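Local coordinates for protein ATP phosphoribosyltransferase (Thermotoga maritima, PDB 1O63) that probably catalyses the first step of histidine biosynthesis, condensing ATP with 5-phosphoribose 1-diphosphate to give N'-(5'-phosphoribosyl)-ATP, as the short-form HisG subunit that works with HisZ, at residues V68-E73 against T114-E119. Residues are numbered along the deposited sequence; the frame is centred on the assembly and turned at random. Where two conformers were deposited one is given.
Sequences VLLEKE and TQRYCE
R116 reaches across from one helix to the C-terminal end of another and hydrogen-bonds the backbone oxygen of L70. Two residues earlier, T114 packs on I106 and T108 of strand 104-108, so this end of 114-119 is seated on the sheet. R116 instead points toward 68-73. CG stands anti to the backbone N (chi1 -165°), and a bend at chi3 turns the guanidinium to meet L70 with its edge. NH1 lies 3.1 Å from L70 O, at an N-H...O angle of 153°; the oxygen is tilted 17° from the guanidinium plane. The donor itself stands off the carbonyl plane. L70 O belongs to the last turn of helix 66-71, where the negative end of the helix dipole probably suits a cationic partner. L70 CB is the nearest side-chain atom to the arginine, 4.2 Å from NH1. On the loop after the helix, E73 probably adds a weak electrostatic attraction: its OE2 is 4.5 Å from R116 NH2 but well out of the guanidinium plane, too far for a salt bridge. Further on, Y117 turns to strand 161-176, touching I167 and hydrogen-bonding D165, and C118 is tied to C125 by a disulfide. The contact is thus a thin surface link from the middle of helix 111-121 to the C-terminal turn of helix 66-71 in the periplasmic-binding-protein-like fold. A second tie lies beside it, where E71 OE1 and OE2 accept hydrogen bonds from the backbone N-H groups of N112 and V113, respectively, in the first turn of helix 111-121, while L70 rests on V113 and on F168 of strand 161-176.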
ATOM      1  N   VAL A  68      -0.042 -12.180   2.594  1.00 21.31           N
ATOM      2  CA  VAL A  68       1.011 -11.933   1.600  1.00 20.00           C
ATOM      3  C   VAL A  68       1.241 -13.177   0.763  1.00 22.71           C
ATOM      4  O   VAL A  68       1.279 -13.144  -0.460  1.00 21.12           O
ATOM      5  CB  VAL A  68       2.322 -11.497   2.266  1.00 21.85           C
ATOM      6  CG1 VAL A  68       3.503 -11.417   1.312  1.00 20.86           C
ATOM      7  CG2 VAL A  68       2.146 -10.144   2.979  1.00 26.30           C
ATOM      8  N   LEU A  69       1.449 -14.321   1.440  1.00 26.30           N
ATOM      9  CA  LEU A  69       1.748 -15.573   0.782  1.00 28.08           C
ATOM     10  C   LEU A  69       0.699 -16.005  -0.218  1.00 28.94           C
ATOM     11  O   LEU A  69       1.037 -16.525  -1.297  1.00 27.13           O
ATOM     12  CB  LEU A  69       1.963 -16.693   1.822  1.00 30.64           C
ATOM     13  CG  LEU A  69       3.359 -17.311   1.865  1.00 36.11           C
ATOM     14  CD1 LEU A  69       4.423 -16.237   1.848  1.00 32.49           C
ATOM     15  CD2 LEU A  69       3.545 -18.220   3.073  1.00 36.09           C
ATOM     16  N   LEU A  70      -0.578 -15.871   0.169  1.00 27.71           N
ATOM     17  CA  LEU A  70      -1.645 -16.319  -0.739  1.00 26.59           C
ATOM     18  C   LEU A  70      -1.954 -15.263  -1.784  1.00 27.66           C
ATOM     19  O   LEU A  70      -2.507 -15.604  -2.822  1.00 24.81           O
ATOM     20  CB  LEU A  70      -2.888 -16.717   0.025  1.00 26.09           C
ATOM     21  CG  LEU A  70      -3.193 -18.148   0.370  1.00 33.94           C
ATOM     22  CD1 LEU A  70      -2.094 -19.156   0.076  1.00 29.75           C
ATOM     23  CD2 LEU A  70      -3.645 -18.282   1.825  1.00 32.82           C
ATOM     24  N   GLU A  71      -1.711 -13.975  -1.500  1.00 25.95           N
ATOM     25  CA  GLU A  71      -2.038 -12.959  -2.494  1.00 27.74           C
ATOM     26  C   GLU A  71      -1.031 -12.939  -3.640  1.00 29.71           C
ATOM     27  O   GLU A  71      -1.355 -12.554  -4.759  1.00 30.29           O
ATOM     28  CB  GLU A  71      -2.133 -11.577  -1.825  1.00 23.96           C
ATOM     29  CG  GLU A  71      -2.410 -10.451  -2.789  1.00 27.35           C
ATOM     30  CD  GLU A  71      -3.756 -10.602  -3.488  1.00 24.63           C
ATOM     31  OE1 GLU A  71      -3.948 -10.043  -4.568  1.00 22.44           O
ATOM     32  OE2 GLU A  71      -4.643 -11.308  -2.940  1.00 27.33           O
ATOM     33  N   LYS A  72       0.184 -13.328  -3.357  1.00 32.76           N
ATOM     34  CA  LYS A  72       1.311 -13.266  -4.301  1.00 37.22           C
ATOM     35  C   LYS A  72       2.043 -14.595  -4.260  1.00 36.93           C
ATOM     36  O   LYS A  72       2.780 -14.859  -3.297  1.00 37.23           O
ATOM     37  CB  LYS A  72       2.202 -12.116  -3.813  1.00 44.55           C
ATOM     38  CG  LYS A  72       3.598 -12.009  -4.360  1.00 51.31           C
ATOM     39  CD  LYS A  72       4.301 -10.776  -3.783  1.00 56.16           C
ATOM     40  CE  LYS A  72       5.672 -10.571  -4.413  1.00 57.90           C
ATOM     41  NZ  LYS A  72       6.270  -9.281  -3.963  1.00 60.45           N
ATOM     42  N   GLU A  73       1.829 -15.453  -5.243  1.00 36.42           N
ATOM     43  CA  GLU A  73       2.484 -16.769  -5.206  1.00 38.35           C
ATOM     44  C   GLU A  73       3.964 -16.719  -5.509  1.00 36.67           C
ATOM     45  O   GLU A  73       4.433 -16.034  -6.413  1.00 35.33           O
ATOM     46  CB  GLU A  73       1.754 -17.726  -6.161  1.00 43.78           C
ATOM     47  CG  GLU A  73       1.609 -19.124  -5.574  1.00 51.95           C
ATOM     48  CD  GLU A  73       0.677 -19.163  -4.377  1.00 57.72           C
ATOM     49  OE1 GLU A  73       0.489 -20.264  -3.797  1.00 59.09           O
ATOM     50  OE2 GLU A  73       0.107 -18.108  -4.013  1.00 58.01           O
ATOM     51  N   THR A 114      -9.313 -12.720  -3.386  1.00 22.39           N
ATOM     52  CA  THR A 114     -10.755 -12.555  -3.637  1.00 21.91           C
ATOM     53  C   THR A 114     -11.153 -13.294  -4.913  1.00 24.03           C
ATOM     54  O   THR A 114     -12.149 -14.034  -4.925  1.00 21.99           O
ATOM     55  CB  THR A 114     -11.255 -11.125  -3.684  0.50 26.64           C
ATOM     56  OG1 THR A 114     -12.633 -11.123  -4.198  0.50 29.14           O
ATOM     57  CG2 THR A 114     -10.488 -10.236  -4.630  0.50 29.33           C
ATOM     58  N   GLN A 115     -10.344 -13.185  -5.968  1.00 23.25           N
ATOM     59  CA  GLN A 115     -10.675 -13.907  -7.209  1.00 27.36           C
ATOM     60  C   GLN A 115     -10.707 -15.406  -6.952  1.00 28.12           C
ATOM     61  O   GLN A 115     -11.626 -16.099  -7.412  1.00 30.81           O
ATOM     62  CB  GLN A 115      -9.677 -13.559  -8.307  1.00 31.67           C
ATOM     63  CG  GLN A 115      -9.753 -14.485  -9.532  1.00 36.09           C
ATOM     64  CD  GLN A 115     -11.012 -14.231 -10.331  1.00 40.62           C
ATOM     65  OE1 GLN A 115     -11.619 -13.161 -10.211  1.00 44.60           O
ATOM     66  NE2 GLN A 115     -11.425 -15.188 -11.152  1.00 41.27           N
ATOM     67  N   ARG A 116      -9.747 -15.924  -6.172  1.00 27.40           N
ATOM     68  CA  ARG A 116      -9.726 -17.357  -5.857  1.00 26.27           C
ATOM     69  C   ARG A 116     -10.978 -17.764  -5.087  1.00 28.17           C
ATOM     70  O   ARG A 116     -11.517 -18.869  -5.242  1.00 24.72           O
ATOM     71  CB  ARG A 116      -8.474 -17.699  -5.052  1.00 32.38           C
ATOM     72  CG  ARG A 116      -8.138 -19.170  -4.948  1.00 36.10           C
ATOM     73  CD  ARG A 116      -6.767 -19.404  -4.301  1.00 34.44           C
ATOM     74  NE  ARG A 116      -5.729 -18.776  -5.097  1.00 40.69           N
ATOM     75  CZ  ARG A 116      -4.947 -17.765  -4.744  1.00 40.75           C
ATOM     76  NH1 ARG A 116      -5.034 -17.246  -3.524  1.00 37.73           N
ATOM     77  NH2 ARG A 116      -4.067 -17.306  -5.629  1.00 41.15           N
ATOM     78  N   TYR A 117     -11.412 -16.898  -4.172  1.00 25.81           N
ATOM     79  CA  TYR A 117     -12.616 -17.145  -3.395  1.00 26.56           C
ATOM     80  C   TYR A 117     -13.821 -17.222  -4.312  1.00 27.35           C
ATOM     81  O   TYR A 117     -14.492 -18.274  -4.377  1.00 26.67           O
ATOM     82  CB  TYR A 117     -12.772 -16.109  -2.275  1.00 26.96           C
ATOM     83  CG  TYR A 117     -14.013 -16.366  -1.434  1.00 27.57           C
ATOM     84  CD1 TYR A 117     -15.160 -15.609  -1.620  1.00 28.76           C
ATOM     85  CD2 TYR A 117     -14.037 -17.435  -0.535  1.00 27.02           C
ATOM     86  CE1 TYR A 117     -16.308 -15.877  -0.886  1.00 30.14           C
ATOM     87  CE2 TYR A 117     -15.166 -17.703   0.208  1.00 27.23           C
ATOM     88  CZ  TYR A 117     -16.292 -16.909   0.029  1.00 30.73           C
ATOM     89  OH  TYR A 117     -17.434 -17.164   0.772  1.00 32.05           O
ATOM     90  N   CYS A 118     -14.009 -16.239  -5.182  1.00 28.35           N
ATOM     91  CA  CYS A 118     -15.119 -16.257  -6.137  1.00 30.01           C
ATOM     92  C   CYS A 118     -15.151 -17.545  -6.977  1.00 32.48           C
ATOM     93  O   CYS A 118     -16.183 -18.237  -7.017  1.00 30.51           O
ATOM     94  CB  CYS A 118     -15.123 -15.028  -7.014  1.00 30.18           C
ATOM     95  SG  CYS A 118     -15.398 -13.450  -6.115  1.00 32.07           S
ATOM     96  N   GLU A 119     -14.021 -17.990  -7.491  1.00 34.03           N
ATOM     97  CA  GLU A 119     -13.938 -19.221  -8.278  1.00 35.88           C
ATOM     98  C   GLU A 119     -14.349 -20.443  -7.494  1.00 37.34           C
ATOM     99  O   GLU A 119     -15.082 -21.311  -7.990  1.00 38.84           O
ATOM    100  CB  GLU A 119     -12.504 -19.465  -8.790  1.00 31.71           C
ATOM    101  CG  GLU A 119     -12.170 -18.496  -9.922  1.00 32.17           C
ATOM    102  CD  GLU A 119     -10.678 -18.295 -10.046  1.00 32.50           C
ATOM    103  OE1 GLU A 119      -9.932 -19.088  -9.440  1.00 32.31           O
ATOM    104  OE2 GLU A 119     -10.278 -17.341 -10.728  1.00 34.25           O
TER